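Local coordinates for protein methyl-accepting chemotaxis sensory transducer (PDB 4K08) that probably senses small molecules in the periplasm through a Cache-type, PAS-like domain and relays their presence to the chemotaxis machinery, at residues A42-L47 against W133-G138; S82-P87 against Y110-P115; R98-R103 against S125-Y130. All coordinates share one frame; numbering follows the deposited sequence. Where two conformers were deposited one is given.

Contact 1 of 3, residues A42-L47 against W133-G138; sequences AALEAL and WGWVVG
Ala43, Leu44 and Leu47 of helix 36-49 pack on Trp133, just before strand 135-142, and on Trp135 and Val137 in its first residues; every meeting across the contact is apolar. The aromatic part centres on Trp135. Leu44 CG, held beside its backbone N (chi1 -66°), lies 3.7 Å from Trp135 CH2. The branch CD2 comes to 3.6 Å from the same Trp135 CH2, approaching the ring obliquely. Ala43 meets this indole at its edge, CB to Trp135 CZ3 4.0 Å, and its CB also lies near the plane of the other indole, 4.3 Å from Trp133 CZ3. The edge of Trp133 in turn meets one face of Trp135 near its rim.

The aliphatic part is looser: Leu47 CD1 approaches Val137 CG1 at 4.4 Å. Gly134 and Trp135 together face Tyr130 in a G1 beta bulge, with the glycine at positive phi. Leu47 also rests on Ala18, Leu21 and Val22 of helix 5-30.

Helix 36-49 is thus packed on one face of the antiparallel sheet of this PAS-like Cache domain. With no hydrogen bond across it, the contact relies on shape: large indoles span the 12.1 Å between helix and strand axes, Ala43's methyl leaves room for their edges, Leu44 lies against Trp135, and Leu47 reaches Val137.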
loop_
_atom_site.group_PDB
_atom_site.type_symbol
_atom_site.label_atom_id
_atom_site.label_comp_id
_atom_site.label_asym_id
_atom_site.label_seq_id
_atom_site.Cartn_x
_atom_site.Cartn_y
_atom_site.Cartn_z
ATOM N N ALA A 42 6.883 -5.660 13.314
ATOM C CA ALA A 42 6.463 -4.447 14.024
ATOM C C ALA A 42 5.814 -3.417 13.028
ATOM O O ALA A 42 4.768 -2.822 13.327
ATOM C CB ALA A 42 7.686 -3.805 14.797
ATOM N N ALA A 43 6.399 -3.271 11.840
ATOM C CA ALA A 43 5.830 -2.404 10.808
ATOM C C ALA A 43 4.449 -2.879 10.372
ATOM O O ALA A 43 3.492 -2.057 10.290
ATOM C CB ALA A 43 6.742 -2.333 9.613
ATOM N N LEU A 44 4.322 -4.188 10.120
ATOM C CA LEU A 44 3.025 -4.765 9.710
ATOM C C LEU A 44 1.955 -4.687 10.791
ATOM O O LEU A 44 0.793 -4.521 10.482
ATOM C CB LEU A 44 3.150 -6.237 9.290
ATOM C CG LEU A 44 3.989 -6.460 8.029
ATOM C CD1 LEU A 44 4.062 -7.956 7.701
ATOM C CD2 LEU A 44 3.452 -5.618 6.820
ATOM N N GLU A 45 2.340 -4.896 12.046
ATOM C CA GLU A 45 1.405 -4.752 13.153
ATOM C C GLU A 45 0.827 -3.318 13.198
ATOM O O GLU A 45 -0.388 -3.142 13.335
ATOM C CB GLU A 45 2.106 -5.082 14.476
ATOM C CG GLU A 45 1.314 -4.743 15.707
ATOM C CD GLU A 45 2.114 -5.017 16.984
ATOM O OE1 GLU A 45 3.299 -4.577 17.109
ATOM O OE2 GLU A 45 1.550 -5.682 17.867
ATOM N N ALA A 46 1.676 -2.311 13.019
ATOM C CA ALA A 46 1.226 -0.924 13.005
ATOM C C ALA A 46 0.345 -0.683 11.740
ATOM O O ALA A 46 -0.767 -0.172 11.843
ATOM C CB ALA A 46 2.420 0.033 13.051
ATOM N N LEU A 47 0.806 -1.107 10.573
ATOM C CA LEU A 47 0.003 -0.916 9.352
ATOM C C LEU A 47 -1.316 -1.656 9.357
ATOM O O LEU A 47 -2.305 -1.171 8.806
ATOM C CB LEU A 47 0.802 -1.302 8.095
ATOM C CG LEU A 47 2.015 -0.384 7.885
ATOM C CD1 LEU A 47 3.000 -0.970 6.833
ATOM C CD2 LEU A 47 1.563 1.015 7.492
ATOM N N TRP A 133 13.475 -4.211 1.814
ATOM C CA TRP A 133 12.653 -5.394 2.060
ATOM C C TRP A 133 11.843 -5.778 0.833
ATOM O O TRP A 133 11.074 -6.753 0.865
ATOM C CB TRP A 133 11.672 -5.146 3.223
ATOM C CG TRP A 133 12.349 -4.996 4.572
ATOM C CD1 TRP A 133 13.637 -5.359 4.908
ATOM C CD2 TRP A 133 11.757 -4.442 5.758
ATOM N NE1 TRP A 133 13.882 -5.049 6.239
ATOM C CE2 TRP A 133 12.743 -4.498 6.786
ATOM C CE3 TRP A 133 10.483 -3.899 6.053
ATOM C CZ2 TRP A 133 12.502 -4.039 8.091
ATOM C CZ3 TRP A 133 10.237 -3.432 7.356
ATOM C CH2 TRP A 133 11.265 -3.493 8.364
ATOM N N GLY A 134 12.004 -5.015 -0.238
ATOM C CA GLY A 134 11.263 -5.273 -1.466
ATOM C C GLY A 134 9.763 -5.027 -1.242
ATOM O O GLY A 134 8.926 -5.735 -1.819
ATOM N N TRP A 135 9.416 -4.063 -0.379
ATOM C CA TRP A 135 8.008 -3.744 -0.097
ATOM C C TRP A 135 7.463 -2.581 -0.932
ATOM O O TRP A 135 8.183 -1.618 -1.233
ATOM C CB TRP A 135 7.830 -3.341 1.378
ATOM C CG TRP A 135 7.822 -4.491 2.289
ATOM C CD1 TRP A 135 8.071 -5.796 1.973
ATOM C CD2 TRP A 135 7.514 -4.459 3.668
ATOM N NE1 TRP A 135 7.951 -6.582 3.093
ATOM C CE2 TRP A 135 7.595 -5.781 4.147
ATOM C CE3 TRP A 135 7.146 -3.430 4.553
ATOM C CZ2 TRP A 135 7.348 -6.108 5.496
ATOM C CZ3 TRP A 135 6.902 -3.750 5.877
ATOM C CH2 TRP A 135 7.019 -5.079 6.339
ATOM N N VAL A 136 6.173 -2.660 -1.236
ATOM C CA VAL A 136 5.427 -1.525 -1.746
ATOM C C VAL A 136 4.369 -1.221 -0.696
ATOM O O VAL A 136 3.670 -2.132 -0.286
ATOM C CB VAL A 136 4.723 -1.869 -3.083
ATOM C CG1 VAL A 136 3.786 -0.702 -3.557
ATOM C CG2 VAL A 136 5.791 -2.208 -4.156
ATOM N N VAL A 137 4.271 0.022 -0.246
ATOM C CA VAL A 137 3.259 0.401 0.762
ATOM C C VAL A 137 2.300 1.394 0.104
ATOM O O VAL A 137 2.753 2.311 -0.610
ATOM C CB VAL A 137 3.927 1.063 2.001
ATOM C CG1 VAL A 137 2.888 1.305 3.113
ATOM C CG2 VAL A 137 5.080 0.180 2.498
ATOM N N GLY A 138 0.991 1.196 0.270
ATOM C CA GLY A 138 0.031 2.011 -0.465
ATOM C C GLY A 138 -1.188 2.372 0.361
ATOM O O GLY A 138 -1.474 1.731 1.387
#

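Contact 2 of 3, residues S82-P87 against Y110-P115. With ACT (acetate ion), chain C.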
loop_
_atom_site.group_PDB
_atom_site.type_symbol
_atom_site.label_atom_id
_atom_site.label_comp_id
_atom_site.label_asym_id
_atom_site.label_seq_id
_atom_site.Cartn_x
_atom_site.Cartn_y
_atom_site.Cartn_z
ATOM N N SER A 82 0.544 -11.253 -9.503
ATOM C CA SER A 82 0.881 -10.932 -10.876
ATOM C C SER A 82 -0.358 -11.381 -11.675
ATOM O O SER A 82 -1.105 -12.267 -11.309
ATOM C CB SER A 82 2.175 -11.620 -11.359
ATOM O OG SER A 82 2.108 -12.994 -11.117
ATOM N N GLY A 83 -0.697 -10.760 -12.712
ATOM C CA GLY A 83 -2.009 -11.208 -13.207
ATOM C C GLY A 83 -3.340 -10.936 -12.412
ATOM O O GLY A 83 -4.418 -11.281 -12.912
ATOM N N TYR A 84 -3.293 -10.391 -11.192
ATOM C CA TYR A 84 -4.528 -9.913 -10.527
ATOM C C TYR A 84 -5.054 -8.730 -11.362
ATOM O O TYR A 84 -4.319 -7.766 -11.585
ATOM C CB TYR A 84 -4.257 -9.446 -9.082
ATOM C CG TYR A 84 -5.525 -8.957 -8.378
ATOM C CD1 TYR A 84 -6.213 -7.829 -8.852
ATOM C CD2 TYR A 84 -6.065 -9.659 -7.312
ATOM C CE1 TYR A 84 -7.409 -7.370 -8.239
ATOM C CE2 TYR A 84 -7.234 -9.210 -6.674
ATOM C CZ TYR A 84 -7.916 -8.066 -7.182
ATOM O OH TYR A 84 -9.043 -7.593 -6.580
ATOM N N ARG A 85 -6.287 -8.818 -11.864
ATOM C CA ARG A 85 -6.863 -7.698 -12.635
ATOM C C ARG A 85 -8.131 -7.151 -11.986
ATOM O O ARG A 85 -8.906 -7.917 -11.462
ATOM C CB ARG A 85 -7.247 -8.147 -14.060
ATOM C CG ARG A 85 -6.083 -8.705 -14.874
ATOM C CD ARG A 85 -6.577 -9.155 -16.287
ATOM N NE ARG A 85 -5.468 -9.750 -17.022
ATOM C CZ ARG A 85 -4.648 -9.088 -17.833
ATOM N NH1 ARG A 85 -4.807 -7.779 -18.064
ATOM N NH2 ARG A 85 -3.669 -9.760 -18.444
ATOM N N ASP A 86 -8.364 -5.842 -12.074
ATOM C CA ASP A 86 -9.650 -5.297 -11.646
ATOM C C ASP A 86 -10.664 -5.602 -12.787
ATOM O O ASP A 86 -10.273 -6.241 -13.788
ATOM C CB ASP A 86 -9.521 -3.806 -11.273
ATOM C CG ASP A 86 -9.288 -2.865 -12.489
ATOM O OD1 ASP A 86 -9.390 -3.297 -13.667
ATOM O OD2 ASP A 86 -9.012 -1.657 -12.225
ATOM N N PRO A 87 -11.948 -5.180 -12.643
ATOM C CA PRO A 87 -12.926 -5.555 -13.682
ATOM C C PRO A 87 -12.681 -4.882 -15.013
ATOM O O PRO A 87 -13.335 -5.289 -15.978
ATOM C CB PRO A 87 -14.278 -5.085 -13.101
ATOM C CG PRO A 87 -14.071 -5.093 -11.593
ATOM C CD PRO A 87 -12.611 -4.663 -11.419
ATOM N N TYR A 110 -7.377 2.651 -10.328
ATOM C CA TYR A 110 -7.883 1.313 -10.618
ATOM C C TYR A 110 -9.209 1.195 -9.878
ATOM O O TYR A 110 -9.632 2.147 -9.213
ATOM C CB TYR A 110 -6.896 0.200 -10.123
ATOM C CG TYR A 110 -6.501 0.351 -8.651
ATOM C CD1 TYR A 110 -5.545 1.289 -8.269
ATOM C CD2 TYR A 110 -7.099 -0.435 -7.645
ATOM C CE1 TYR A 110 -5.165 1.434 -6.898
ATOM C CE2 TYR A 110 -6.717 -0.284 -6.249
ATOM C CZ TYR A 110 -5.769 0.656 -5.912
ATOM O OH TYR A 110 -5.381 0.827 -4.596
ATOM N N LEU A 111 -9.851 0.036 -9.999
ATOM C CA LEU A 111 -11.124 -0.239 -9.361
ATOM C C LEU A 111 -10.909 -1.208 -8.203
ATOM O O LEU A 111 -10.309 -2.282 -8.393
ATOM C CB LEU A 111 -12.097 -0.891 -10.358
ATOM C CG LEU A 111 -12.423 -0.070 -11.626
ATOM C CD1 LEU A 111 -12.891 -0.996 -12.796
ATOM C CD2 LEU A 111 -13.492 0.995 -11.229
ATOM N N TRP A 112 -11.463 -0.872 -7.047
ATOM C CA TRP A 112 -11.279 -1.659 -5.821
ATOM C C TRP A 112 -12.464 -1.374 -4.884
ATOM O O TRP A 112 -12.951 -0.242 -4.814
ATOM C CB TRP A 112 -9.972 -1.285 -5.096
ATOM C CG TRP A 112 -9.583 -2.355 -4.100
ATOM C CD1 TRP A 112 -9.937 -2.447 -2.757
ATOM C CD2 TRP A 112 -8.733 -3.475 -4.378
ATOM N NE1 TRP A 112 -9.347 -3.583 -2.205
ATOM C CE2 TRP A 112 -8.615 -4.229 -3.186
ATOM C CE3 TRP A 112 -8.064 -3.916 -5.536
ATOM C CZ2 TRP A 112 -7.848 -5.413 -3.111
ATOM C CZ3 TRP A 112 -7.276 -5.107 -5.461
ATOM C CH2 TRP A 112 -7.202 -5.844 -4.252
ATOM N N PRO A 113 -12.955 -2.415 -4.197
ATOM C CA PRO A 113 -14.100 -2.168 -3.299
ATOM C C PRO A 113 -13.762 -1.305 -2.081
ATOM O O PRO A 113 -12.619 -1.210 -1.608
ATOM C CB PRO A 113 -14.523 -3.563 -2.826
ATOM C CG PRO A 113 -13.407 -4.513 -3.221
ATOM C CD PRO A 113 -12.531 -3.828 -4.245
ATOM N N LYS A 114 -14.809 -0.675 -1.570
ATOM C CA LYS A 114 -14.757 -0.008 -0.278
ATOM C C LYS A 114 -14.711 -1.114 0.810
ATOM O O LYS A 114 -15.243 -2.209 0.605
ATOM C CB LYS A 114 -15.989 0.903 -0.113
ATOM C CG LYS A 114 -15.827 2.227 -0.891
ATOM C CD LYS A 114 -16.984 3.208 -0.662
ATOM C CE LYS A 114 -16.684 4.560 -1.324
ATOM N NZ LYS A 114 -17.879 5.523 -1.326
ATOM N N PRO A 115 -14.067 -0.832 1.959
ATOM C CA PRO A 115 -14.091 -1.797 3.081
ATOM C C PRO A 115 -15.520 -2.243 3.392
ATOM O O PRO A 115 -16.410 -1.385 3.430
ATOM C CB PRO A 115 -13.544 -0.985 4.262
ATOM C CG PRO A 115 -12.590 0.025 3.617
ATOM C CD PRO A 115 -13.374 0.414 2.307
HETATM C C ACT C . -6.148 -1.676 -2.456
HETATM O O ACT C . -6.697 -2.181 -1.405
HETATM O OXT ACT C . -6.555 -0.558 -2.865
HETATM C CH3 ACT C . -5.016 -2.354 -3.240
HETATM O O HOH W 1 -10.600 -5.251 -8.040
#
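Asp86 with Leu111, and Tyr84 with Trp112, make a polar and aromatic contact, partly buried, that joins the loop of Ser82-Pro87 to the outermost strand 105-113 of the sheet. Asp86 supplies its one direct hydrogen bond: Leu111 N donates to Asp86 OD2 at 2.9 Å, with an N-H...O angle of 156°, meeting that oxygen on the anti side and 24° out of the carboxylate plane. The other oxygen, OD1, accepts from Lys90 N. Leu111 O is served by a water 3.0 Å away, which also bonds to Tyr84 OH, so side chain and water occupy polar groups of the edge strand.

Aliphatic packing is slight, Pro87 CD meeting Leu111 CD1 at 3.9 Å. Tyr84 OH lies 3.2 Å from Trp112 CZ3; the two ring planes are 26° apart but slid aside, with little overlap.

An acetate, probably from the crystallisation liquor, has its O over one face of Trp112, displaced toward the rim and 3.1 Å from Trp112 NE1. Its OXT accepts a short hydrogen bond from Tyr110 OH, 2.5 Å. Tyr57, His70 and Lys123 complete its site. Hydroxyl, imidazole and amine around a carboxylate would probably suit a small anionic ligand, consistent with the sensory pocket of Cache domains.

Contact 3 of 3, residues R98-R103 against S125-Y130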
loop_
_atom_site.group_PDB
_atom_site.type_symbol
_atom_site.label_atom_id
_atom_site.label_comp_id
_atom_site.label_asym_id
_atom_site.label_seq_id
_atom_site.Cartn_x
_atom_site.Cartn_y
_atom_site.Cartn_z
ATOM N N ARG A 98 5.711 -1.567 -11.166
ATOM C CA ARG A 98 6.356 -0.803 -12.253
ATOM C C ARG A 98 6.554 0.654 -11.867
ATOM O O ARG A 98 7.588 1.234 -12.126
ATOM C CB ARG A 98 5.546 -0.860 -13.556
ATOM C CG ARG A 98 5.603 -2.190 -14.293
ATOM C CD ARG A 98 5.103 -2.023 -15.750
ATOM N NE ARG A 98 3.851 -2.739 -15.986
ATOM C CZ ARG A 98 3.738 -4.073 -15.920
ATOM N NH1 ARG A 98 2.535 -4.663 -16.133
ATOM N NH2 ARG A 98 4.829 -4.825 -15.616
ATOM N N THR A 99 5.556 1.236 -11.219
ATOM C CA THR A 99 5.615 2.630 -10.800
ATOM C C THR A 99 6.710 2.865 -9.766
ATOM O O THR A 99 7.437 3.854 -9.855
ATOM C CB THR A 99 4.271 3.048 -10.158
ATOM O OG1 THR A 99 3.226 2.855 -11.115
ATOM C CG2 THR A 99 4.305 4.505 -9.693
ATOM N N VAL A 100 6.812 2.011 -8.744
ATOM C CA VAL A 100 7.821 2.273 -7.725
ATOM C C VAL A 100 9.204 1.862 -8.284
ATOM O O VAL A 100 10.182 2.536 -8.001
ATOM C CB VAL A 100 7.590 1.584 -6.352
ATOM C CG1 VAL A 100 6.121 1.908 -5.766
ATOM C CG2 VAL A 100 7.859 0.098 -6.439
ATOM N N ARG A 101 9.277 0.768 -9.047
ATOM C CA ARG A 101 10.572 0.322 -9.596
ATOM C C ARG A 101 11.098 1.356 -10.591
ATOM O O ARG A 101 12.303 1.532 -10.724
ATOM C CB ARG A 101 10.487 -1.066 -10.271
ATOM C CG ARG A 101 10.840 -2.265 -9.362
ATOM C CD ARG A 101 11.393 -3.494 -10.159
ATOM N NE ARG A 101 10.356 -4.298 -10.836
ATOM C CZ ARG A 101 10.089 -5.588 -10.578
ATOM N NH1 ARG A 101 9.123 -6.212 -11.253
ATOM N NH2 ARG A 101 10.779 -6.269 -9.660
ATOM N N ALA A 102 10.192 2.033 -11.293
ATOM C CA ALA A 102 10.583 3.023 -12.283
ATOM C C ALA A 102 10.615 4.479 -11.759
ATOM O O ALA A 102 11.423 5.255 -12.245
ATOM C CB ALA A 102 9.712 2.887 -13.587
ATOM N N ARG A 103 9.777 4.859 -10.806
ATOM C CA ARG A 103 9.696 6.276 -10.381
ATOM C C ARG A 103 9.912 6.531 -8.870
ATOM O O ARG A 103 9.936 7.682 -8.426
ATOM C CB ARG A 103 8.350 6.848 -10.800
ATOM N N SER A 125 -4.713 5.602 -5.724
ATOM C CA SER A 125 -3.807 5.304 -4.612
ATOM C C SER A 125 -2.424 5.892 -4.820
ATOM O O SER A 125 -1.920 5.967 -5.967
ATOM C CB SER A 125 -3.706 3.798 -4.404
ATOM O OG SER A 125 -4.928 3.275 -3.899
ATOM N N PHE A 126 -1.818 6.347 -3.730
ATOM C CA PHE A 126 -0.385 6.618 -3.742
ATOM C C PHE A 126 0.394 5.401 -3.215
ATOM O O PHE A 126 0.106 4.894 -2.107
ATOM C CB PHE A 126 -0.039 7.850 -2.918
ATOM C CG PHE A 126 1.343 8.405 -3.221
ATOM C CD1 PHE A 126 1.573 9.124 -4.403
ATOM C CD2 PHE A 126 2.400 8.190 -2.348
ATOM C CE1 PHE A 126 2.835 9.645 -4.698
ATOM C CE2 PHE A 126 3.677 8.700 -2.633
ATOM C CZ PHE A 126 3.892 9.427 -3.814
ATOM N N VAL A 127 1.357 4.930 -4.011
ATOM C CA VAL A 127 2.243 3.837 -3.602
ATOM C C VAL A 127 3.691 4.283 -3.483
ATOM O O VAL A 127 4.178 5.138 -4.230
ATOM C CB VAL A 127 2.193 2.646 -4.552
ATOM C CG1 VAL A 127 0.826 1.947 -4.449
ATOM C CG2 VAL A 127 2.577 3.075 -6.034
ATOM N N THR A 128 4.374 3.694 -2.518
ATOM C CA THR A 128 5.772 4.016 -2.284
ATOM C C THR A 128 6.526 2.720 -1.997
ATOM O O THR A 128 5.915 1.675 -1.856
ATOM C CB THR A 128 5.917 5.035 -1.156
ATOM O OG1 THR A 128 7.266 5.530 -1.156
ATOM C CG2 THR A 128 5.561 4.396 0.177
ATOM N N GLN A 129 7.850 2.760 -1.936
ATOM C CA GLN A 129 8.587 1.514 -1.733
ATOM C C GLN A 129 9.484 1.632 -0.522
ATOM O O GLN A 129 9.887 2.739 -0.126
ATOM C CB GLN A 129 9.451 1.168 -2.964
ATOM C CG GLN A 129 10.591 2.134 -3.140
ATOM C CD GLN A 129 11.436 1.859 -4.378
ATOM O OE1 GLN A 129 11.349 0.781 -5.014
ATOM N NE2 GLN A 129 12.281 2.832 -4.718
ATOM N N TYR A 130 9.800 0.479 0.056
ATOM C CA TYR A 130 10.913 0.384 0.997
ATOM C C TYR A 130 11.857 -0.680 0.435
ATOM O O TYR A 130 11.600 -1.881 0.551
ATOM C CB TYR A 130 10.410 0.069 2.436
ATOM C CG TYR A 130 11.568 -0.003 3.403
ATOM C CD1 TYR A 130 12.396 1.112 3.615
ATOM C CD2 TYR A 130 11.891 -1.191 4.050
ATOM C CE1 TYR A 130 13.503 1.051 4.475
ATOM C CE2 TYR A 130 12.999 -1.267 4.914
ATOM C CZ TYR A 130 13.796 -0.140 5.120
ATOM O OH TYR A 130 14.884 -0.210 5.988
#
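Val100 and Thr128 mark the nearest backbone approach, their CA atoms 6.1 Å apart, where the last turns of helix 92-103 lie across strand 120-130. The short axes pass within 8.0 Å of each other at a crossing angle of -59°. No hydrogen bond spans the contact; helix and strand each keep their backbone pairing to themselves or to their own neighbours.

Val100 carries most of the packing, and its two methyls do different work. CG1, beside the backbone N and anti to the carbonyl carbon (chi1 -53°), reaches Val127 CG2 at 3.7 Å, the two valines crossing at about a right angle; it also lies over the backbone, 3.9 Å from Thr128 C. CG2 turns to Gln129, 3.8 Å from its OE1. The glutamine runs extended beyond CG and passes the valine in the opposite direction; its CB lies 3.9 Å from Val100 CB. An alanine in place of Val100 would probably open a gap beside Val127 CG2 and leave the outer part of Gln129 freer to turn.

Thr99 adds a lighter touch through CG2, 4.3 Å from Val127 CG2, while its hydroxyl bonds to Glu95 O one turn earlier. A threonine suits this border, methyl to the sheet and hydroxyl to its own helix.

Val127 and Gln129 face helix 92-103, whereas Phe126 and Thr128, alternating with them, touch Val15 of helix 5-30 on the other side of the sheet. Val136 of strand 135-142 extends the apolar patch under Val100, and Val108 of strand 105-113 borders Thr99.

How the contacts relate
All three contacts rest on one antiparallel sheet. Contacts 1 and 3 are buried and lack hydrogen bonds between their segments, yet use opposite faces: helix 36-49 sets alanine and leucines against two indoles and a valine, helix 92-103 packs mainly by a valine. Their strands are neighbours, paired directly by Val137 N to Thr128 O at 2.8 Å. Contact 2 sits at the sheet's outer edge, partly buried, and there the chemistry turns polar, with a carboxylate, a water and an acetate. It meets contact 3 where Tyr110 OH and Ser125 OG lie 2.6 Å apart, a probable hydrogen bond linking the acetate site to strand 120-130. Contact 1 stands apart from contact 2, centres about 20 Å away.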